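Local structure of lysozyme, putative (Bacillus anthracis, 2WAG) at residues E34-G48 / A63-S77. The protein probably hydrolyses the glycan strands of bacterial cell-wall peptidoglycan as a family GH25 lysozyme, probably with retention of anomeric configuration. Residues are numbered along the deposited sequence; the frame is centred on the assembly and turned at random. Where two conformers were deposited one is given.
Sequences EKQNMKFAFIKATEG and ANKTSMRVGAYHFFS. With SO4 (sulfate ion), chain G.
Strands 40-47 and 69-75 run parallel, joined by a ladder of backbone hydrogen bonds from Arg69 N to Lys39 O through Gly48 N to Phe75 O, with a beta bulge at Ala45 shifting the register by one. On the face shared by Lys44, Tyr73, Glu47 and Phe75, Lys44 lies over one side of the phenol ring, its CB 3.8 Å from the Tyr73 ring centroid in a CH-pi contact. Extended throughout, the lysine passes Phe75 CB and ends in a salt bridge, NZ to Glu47 OE1 at 2.8 Å. Glu47 runs alongside Phe75, carboxylate and ring planes 39° apart; the polar ends of Lys44, Glu47 and Tyr73 also bond to Ser3, Ser4 and His5 in the second subunit's N-terminal His-tag sequence. On the other face Ile43 CD1 meets Val70 CG1 at 3.7 Å and Ala63 CB, tying the strand pair to helix 56-64. His74 NE2 donates in its ring plane to a lone pair of Gly48 O, 3.1 Å away. At the opposite end, in the conformer given, Met68 turns its methyl CE toward Met38 CB and Ala41 CB, 3.9 Å from each. Strand 40-47, helix 56-64 and strand 69-75 make a beta-alpha-beta crossover, the unit building the parallel part of the modified GH25 TIM barrel.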
loop_
_atom_site.group_PDB
_atom_site.type_symbol
_atom_site.label_atom_id
_atom_site.label_comp_id
_atom_site.label_asym_id
_atom_site.label_seq_id
_atom_site.Cartn_x
_atom_site.Cartn_y
_atom_site.Cartn_z
ATOM N N GLU A 34 12.960 13.763 -13.309
ATOM C CA GLU A 34 14.025 14.719 -13.052
ATOM C C GLU A 34 13.484 16.160 -13.065
ATOM O O GLU A 34 13.858 16.980 -12.235
ATOM C CB GLU A 34 15.137 14.532 -14.084
ATOM C CG GLU A 34 16.277 15.515 -13.955
ATOM C CD GLU A 34 17.380 15.245 -14.942
ATOM O OE1 GLU A 34 17.102 14.981 -16.123
ATOM O OE2 GLU A 34 18.545 15.280 -14.509
ATOM N N LYS A 35 12.572 16.432 -13.998
ATOM C CA LYS A 35 11.917 17.740 -14.104
ATOM C C LYS A 35 11.007 18.105 -12.943
ATOM O O LYS A 35 10.628 19.259 -12.820
ATOM C CB LYS A 35 11.158 17.826 -15.421
ATOM C CG LYS A 35 12.088 17.983 -16.600
ATOM C CD LYS A 35 11.327 18.007 -17.905
ATOM C CE LYS A 35 12.300 18.104 -19.062
ATOM N NZ LYS A 35 11.604 18.026 -20.392
ATOM N N GLN A 36 10.704 17.142 -12.072
ATOM C CA GLN A 36 9.924 17.389 -10.875
ATOM C C GLN A 36 10.766 17.465 -9.633
ATOM O O GLN A 36 10.267 17.266 -8.556
ATOM C CB GLN A 36 8.866 16.321 -10.715
ATOM C CG GLN A 36 7.835 16.467 -11.823
ATOM C CD GLN A 36 6.923 15.322 -11.855
ATOM O OE1 GLN A 36 6.044 15.212 -11.010
ATOM N NE2 GLN A 36 7.106 14.445 -12.823
ATOM N N ASN A 37 12.048 17.765 -9.805
ATOM C CA ASN A 37 13.006 17.912 -8.729
ATOM C C ASN A 37 13.188 16.620 -7.956
ATOM O O ASN A 37 13.467 16.654 -6.786
ATOM C CB ASN A 37 12.638 19.059 -7.777
ATOM C CG ASN A 37 13.829 19.542 -6.967
ATOM O OD1 ASN A 37 14.949 19.450 -7.427
ATOM N ND2 ASN A 37 13.596 19.959 -5.755
ATOM N N MET A 38 13.012 15.488 -8.595
ATOM C CA MET A 38 13.421 14.232 -7.958
ATOM C C MET A 38 14.938 14.140 -8.064
ATOM O O MET A 38 15.496 14.155 -9.173
ATOM C CB MET A 38 12.776 13.037 -8.640
ATOM C CG MET A 38 11.251 13.066 -8.584
ATOM S SD MET A 38 10.619 12.946 -6.891
ATOM C CE MET A 38 8.869 13.037 -7.261
ATOM N N LYS A 39 15.610 14.039 -6.921
ATOM C CA LYS A 39 17.069 14.065 -6.896
ATOM C C LYS A 39 17.710 12.702 -6.893
ATOM O O LYS A 39 18.916 12.582 -7.127
ATOM C CB LYS A 39 17.586 14.914 -5.739
ATOM C CG LYS A 39 17.342 16.388 -6.034
ATOM C CD LYS A 39 18.046 17.284 -5.083
ATOM C CE LYS A 39 17.649 18.709 -5.362
ATOM N NZ LYS A 39 18.244 19.183 -6.639
ATOM N N PHE A 40 16.924 11.673 -6.600
ATOM C CA PHE A 40 17.474 10.324 -6.521
ATOM C C PHE A 40 16.422 9.301 -6.866
ATOM O O PHE A 40 15.214 9.573 -6.816
ATOM C CB PHE A 40 18.111 10.017 -5.143
ATOM C CG PHE A 40 17.141 10.023 -3.971
ATOM C CD1 PHE A 40 16.494 8.866 -3.571
ATOM C CD2 PHE A 40 16.955 11.178 -3.221
ATOM C CE1 PHE A 40 15.617 8.877 -2.466
ATOM C CE2 PHE A 40 16.103 11.213 -2.122
ATOM C CZ PHE A 40 15.422 10.050 -1.740
ATOM N N ALA A 41 16.899 8.111 -7.180
ATOM C CA ALA A 41 16.083 6.951 -7.435
ATOM C C ALA A 41 16.760 5.699 -6.879
ATOM O O ALA A 41 17.898 5.521 -7.060
ATOM C CB ALA A 41 15.781 6.813 -8.862
ATOM N N PHE A 42 15.996 4.870 -6.211
ATOM C CA PHE A 42 16.423 3.505 -5.907
ATOM C C PHE A 42 15.556 2.551 -6.723
ATOM O O PHE A 42 14.322 2.602 -6.642
ATOM C CB PHE A 42 16.292 3.209 -4.413
ATOM C CG PHE A 42 17.343 3.885 -3.558
ATOM C CD1 PHE A 42 18.653 3.414 -3.546
ATOM C CD2 PHE A 42 17.028 4.985 -2.785
ATOM C CE1 PHE A 42 19.623 4.024 -2.757
ATOM C CE2 PHE A 42 18.006 5.608 -1.990
ATOM C CZ PHE A 42 19.297 5.121 -1.987
ATOM N N ILE A 43 16.197 1.710 -7.526
ATOM C CA ILE A 43 15.516 0.871 -8.479
ATOM C C ILE A 43 15.633 -0.581 -8.063
ATOM O O ILE A 43 16.730 -1.052 -7.769
ATOM C CB ILE A 43 16.170 1.050 -9.873
ATOM C CG1 ILE A 43 16.132 2.518 -10.323
ATOM C CG2 ILE A 43 15.538 0.104 -10.915
ATOM C CD1 ILE A 43 17.048 2.779 -11.487
ATOM N N LYS A 44 14.525 -1.321 -8.026
ATOM C CA LYS A 44 14.619 -2.744 -7.675
ATOM C C LYS A 44 15.428 -3.499 -8.726
ATOM O O LYS A 44 15.121 -3.406 -9.922
ATOM C CB LYS A 44 13.247 -3.390 -7.581
ATOM C CG LYS A 44 13.365 -4.834 -7.106
ATOM C CD LYS A 44 11.997 -5.502 -6.957
ATOM C CE LYS A 44 12.158 -6.967 -6.557
ATOM N NZ LYS A 44 10.826 -7.640 -6.493
ATOM N N ALA A 45 16.445 -4.245 -8.273
ATOM C CA ALA A 45 17.222 -5.107 -9.154
ATOM C C ALA A 45 16.837 -6.561 -8.990
ATOM O O ALA A 45 16.488 -7.222 -9.965
ATOM C CB ALA A 45 18.714 -4.922 -8.874
ATOM N N THR A 46 16.941 -7.066 -7.771
ATOM C CA THR A 46 16.879 -8.497 -7.516
ATOM C C THR A 46 15.978 -8.791 -6.326
ATOM O O THR A 46 15.684 -7.907 -5.474
ATOM C CB THR A 46 18.296 -9.063 -7.243
ATOM O OG1 THR A 46 18.970 -8.205 -6.313
ATOM C CG2 THR A 46 19.094 -9.095 -8.498
ATOM N N GLU A 47 15.559 -10.052 -6.239
ATOM C CA GLU A 47 14.848 -10.550 -5.077
ATOM C C GLU A 47 15.298 -11.969 -4.806
ATOM O O GLU A 47 15.452 -12.764 -5.740
ATOM C CB GLU A 47 13.313 -10.466 -5.247
ATOM C CG GLU A 47 12.543 -11.023 -4.048
ATOM C CD GLU A 47 11.065 -10.688 -4.049
ATOM O OE1 GLU A 47 10.589 -9.998 -4.967
ATOM O OE2 GLU A 47 10.381 -11.148 -3.114
ATOM N N GLY A 48 15.521 -12.289 -3.539
ATOM C CA GLY A 48 15.932 -13.643 -3.172
ATOM C C GLY A 48 17.168 -14.110 -3.905
ATOM O O GLY A 48 18.055 -13.330 -4.231
ATOM N N ALA A 63 17.693 5.866 -15.957
ATOM C CA ALA A 63 17.827 6.795 -14.843
ATOM C C ALA A 63 19.234 7.377 -14.803
ATOM O O ALA A 63 19.433 8.541 -14.498
ATOM C CB ALA A 63 17.481 6.109 -13.523
ATOM N N ASN A 64 20.224 6.563 -15.146
ATOM C CA ASN A 64 21.613 7.019 -15.109
ATOM C C ASN A 64 21.952 8.023 -16.205
ATOM O O ASN A 64 22.982 8.690 -16.109
ATOM C CB ASN A 64 22.600 5.835 -15.108
ATOM C CG ASN A 64 22.762 5.234 -13.726
ATOM O OD1 ASN A 64 22.264 4.131 -13.437
ATOM N ND2 ASN A 64 23.416 5.950 -12.863
ATOM N N LYS A 65 21.095 8.137 -17.219
ATOM C CA LYS A 65 21.286 9.181 -18.252
ATOM C C LYS A 65 20.920 10.569 -17.735
ATOM O O LYS A 65 21.302 11.582 -18.334
ATOM C CB LYS A 65 20.484 8.874 -19.518
ATOM C CG LYS A 65 21.032 7.705 -20.316
ATOM C CD LYS A 65 20.145 7.352 -21.498
ATOM C CE LYS A 65 20.683 6.110 -22.205
ATOM N NZ LYS A 65 20.061 5.865 -23.535
ATOM N N THR A 66 20.146 10.621 -16.654
ATOM C CA THR A 66 19.759 11.896 -16.054
ATOM C C THR A 66 20.842 12.365 -15.085
ATOM O O THR A 66 21.870 11.688 -14.909
ATOM C CB THR A 66 18.408 11.787 -15.283
ATOM O OG1 THR A 66 18.606 11.107 -14.038
ATOM C CG2 THR A 66 17.315 11.081 -16.118
ATOM N N SER A 67 20.590 13.481 -14.412
ATOM C CA SER A 67 21.459 14.026 -13.373
ATOM C C SER A 67 21.135 13.467 -11.982
ATOM O O SER A 67 21.746 13.873 -11.003
ATOM C CB SER A 67 21.323 15.556 -13.340
ATOM O OG SER A 67 20.036 15.938 -12.876
ATOM N N MET A 68 20.138 12.589 -11.899
ATOM C CA MET A 68 19.729 12.048 -10.597
ATOM C C MET A 68 20.785 11.125 -10.030
ATOM O O MET A 68 21.496 10.464 -10.784
ATOM C CB MET A 68 18.418 11.257 -10.712
ATOM C CG MET A 68 17.207 12.121 -11.192
ATOM S SD MET A 68 15.697 11.226 -11.696
ATOM C CE MET A 68 15.330 10.529 -10.086
ATOM N N ARG A 69 20.877 11.054 -8.707
ATOM C CA ARG A 69 21.733 10.033 -8.093
ATOM C C ARG A 69 20.934 8.735 -8.090
ATOM O O ARG A 69 19.756 8.735 -7.730
ATOM C CB ARG A 69 22.132 10.429 -6.678
ATOM C CG ARG A 69 22.909 11.742 -6.602
ATOM C CD ARG A 69 23.872 11.770 -5.420
ATOM N NE ARG A 69 24.932 10.801 -5.660
ATOM C CZ ARG A 69 25.758 10.331 -4.731
ATOM N NH1 ARG A 69 26.659 9.407 -5.072
ATOM N NH2 ARG A 69 25.681 10.779 -3.492
ATOM N N VAL A 70 21.567 7.632 -8.484
ATOM C CA VAL A 70 20.835 6.394 -8.706
ATOM C C VAL A 70 21.459 5.229 -7.943
ATOM O O VAL A 70 22.689 5.053 -7.946
ATOM C CB VAL A 70 20.784 6.036 -10.224
ATOM C CG1 VAL A 70 19.980 4.780 -10.463
ATOM C CG2 VAL A 70 20.222 7.183 -11.023
ATOM N N GLY A 71 20.617 4.439 -7.277
ATOM C CA GLY A 71 21.061 3.227 -6.620
ATOM C C GLY A 71 20.102 2.096 -6.937
ATOM O O GLY A 71 19.055 2.295 -7.579
ATOM N N ALA A 72 20.450 0.906 -6.464
ATOM C CA ALA A 72 19.619 -0.289 -6.667
ATOM C C ALA A 72 19.301 -0.938 -5.341
ATOM O O ALA A 72 20.081 -0.841 -4.396
ATOM C CB ALA A 72 20.356 -1.289 -7.570
ATOM N N TYR A 73 18.157 -1.615 -5.275
ATOM C CA TYR A 73 17.820 -2.374 -4.084
ATOM C C TYR A 73 17.585 -3.849 -4.356
ATOM O O TYR A 73 17.192 -4.252 -5.462
ATOM C CB TYR A 73 16.656 -1.757 -3.297
ATOM C CG TYR A 73 15.232 -1.934 -3.786
ATOM C CD1 TYR A 73 14.479 -3.058 -3.432
ATOM C CD2 TYR A 73 14.599 -0.902 -4.489
ATOM C CE1 TYR A 73 13.134 -3.142 -3.792
ATOM C CE2 TYR A 73 13.249 -0.967 -4.833
ATOM C CZ TYR A 73 12.532 -2.101 -4.489
ATOM O OH TYR A 73 11.196 -2.231 -4.803
ATOM N N HIS A 74 17.830 -4.633 -3.307
ATOM C CA HIS A 74 17.550 -6.049 -3.272
ATOM C C HIS A 74 16.387 -6.294 -2.330
ATOM O O HIS A 74 16.388 -5.808 -1.205
ATOM C CB HIS A 74 18.743 -6.794 -2.670
ATOM C CG HIS A 74 18.547 -8.273 -2.674
ATOM N ND1 HIS A 74 18.176 -9.021 -1.573
ATOM C CD2 HIS A 74 18.633 -9.134 -3.705
ATOM C CE1 HIS A 74 18.049 -10.292 -1.935
ATOM N NE2 HIS A 74 18.339 -10.385 -3.220
ATOM N N PHE A 75 15.393 -7.062 -2.781
ATOM C CA PHE A 75 14.298 -7.425 -1.901
ATOM C C PHE A 75 14.658 -8.743 -1.191
ATOM O O PHE A 75 14.782 -9.787 -1.826
ATOM C CB PHE A 75 12.975 -7.507 -2.670
ATOM C CG PHE A 75 11.779 -7.540 -1.776
ATOM C CD1 PHE A 75 10.953 -6.417 -1.633
ATOM C CD2 PHE A 75 11.493 -8.670 -1.038
ATOM C CE1 PHE A 75 9.853 -6.463 -0.772
ATOM C CE2 PHE A 75 10.409 -8.721 -0.187
ATOM C CZ PHE A 75 9.583 -7.613 -0.053
ATOM N N PHE A 76 14.860 -8.671 0.117
ATOM C CA PHE A 76 15.342 -9.802 0.905
ATOM C C PHE A 76 14.353 -10.959 0.979
ATOM O O PHE A 76 13.141 -10.742 1.114
ATOM C CB PHE A 76 15.656 -9.285 2.311
ATOM C CG PHE A 76 16.338 -10.280 3.220
ATOM C CD1 PHE A 76 17.664 -10.648 3.025
ATOM C CD2 PHE A 76 15.645 -10.815 4.302
ATOM C CE1 PHE A 76 18.281 -11.581 3.906
ATOM C CE2 PHE A 76 16.259 -11.694 5.187
ATOM C CZ PHE A 76 17.561 -12.081 4.981
ATOM N N SER A 77 14.879 -12.178 0.897
ATOM C CA SER A 77 14.116 -13.391 1.124
ATOM C C SER A 77 14.494 -14.002 2.465
ATOM O O SER A 77 15.674 -14.078 2.819
ATOM C CB SER A 77 14.401 -14.406 0.026
ATOM O OG SER A 77 13.810 -15.645 0.387
HETATM S S SO4 G . 14.237 -17.538 -2.548
HETATM O O1 SO4 G . 12.996 -16.791 -2.427
HETATM O O2 SO4 G . 15.270 -17.152 -3.502
HETATM O O3 SO4 G . 14.107 -18.989 -2.357
HETATM O O4 SO4 G . 14.879 -17.139 -1.274
HETATM O O HOH W 1 20.662 14.700 -7.784
HETATM O O HOH W 2 11.655 -12.411 -1.142
#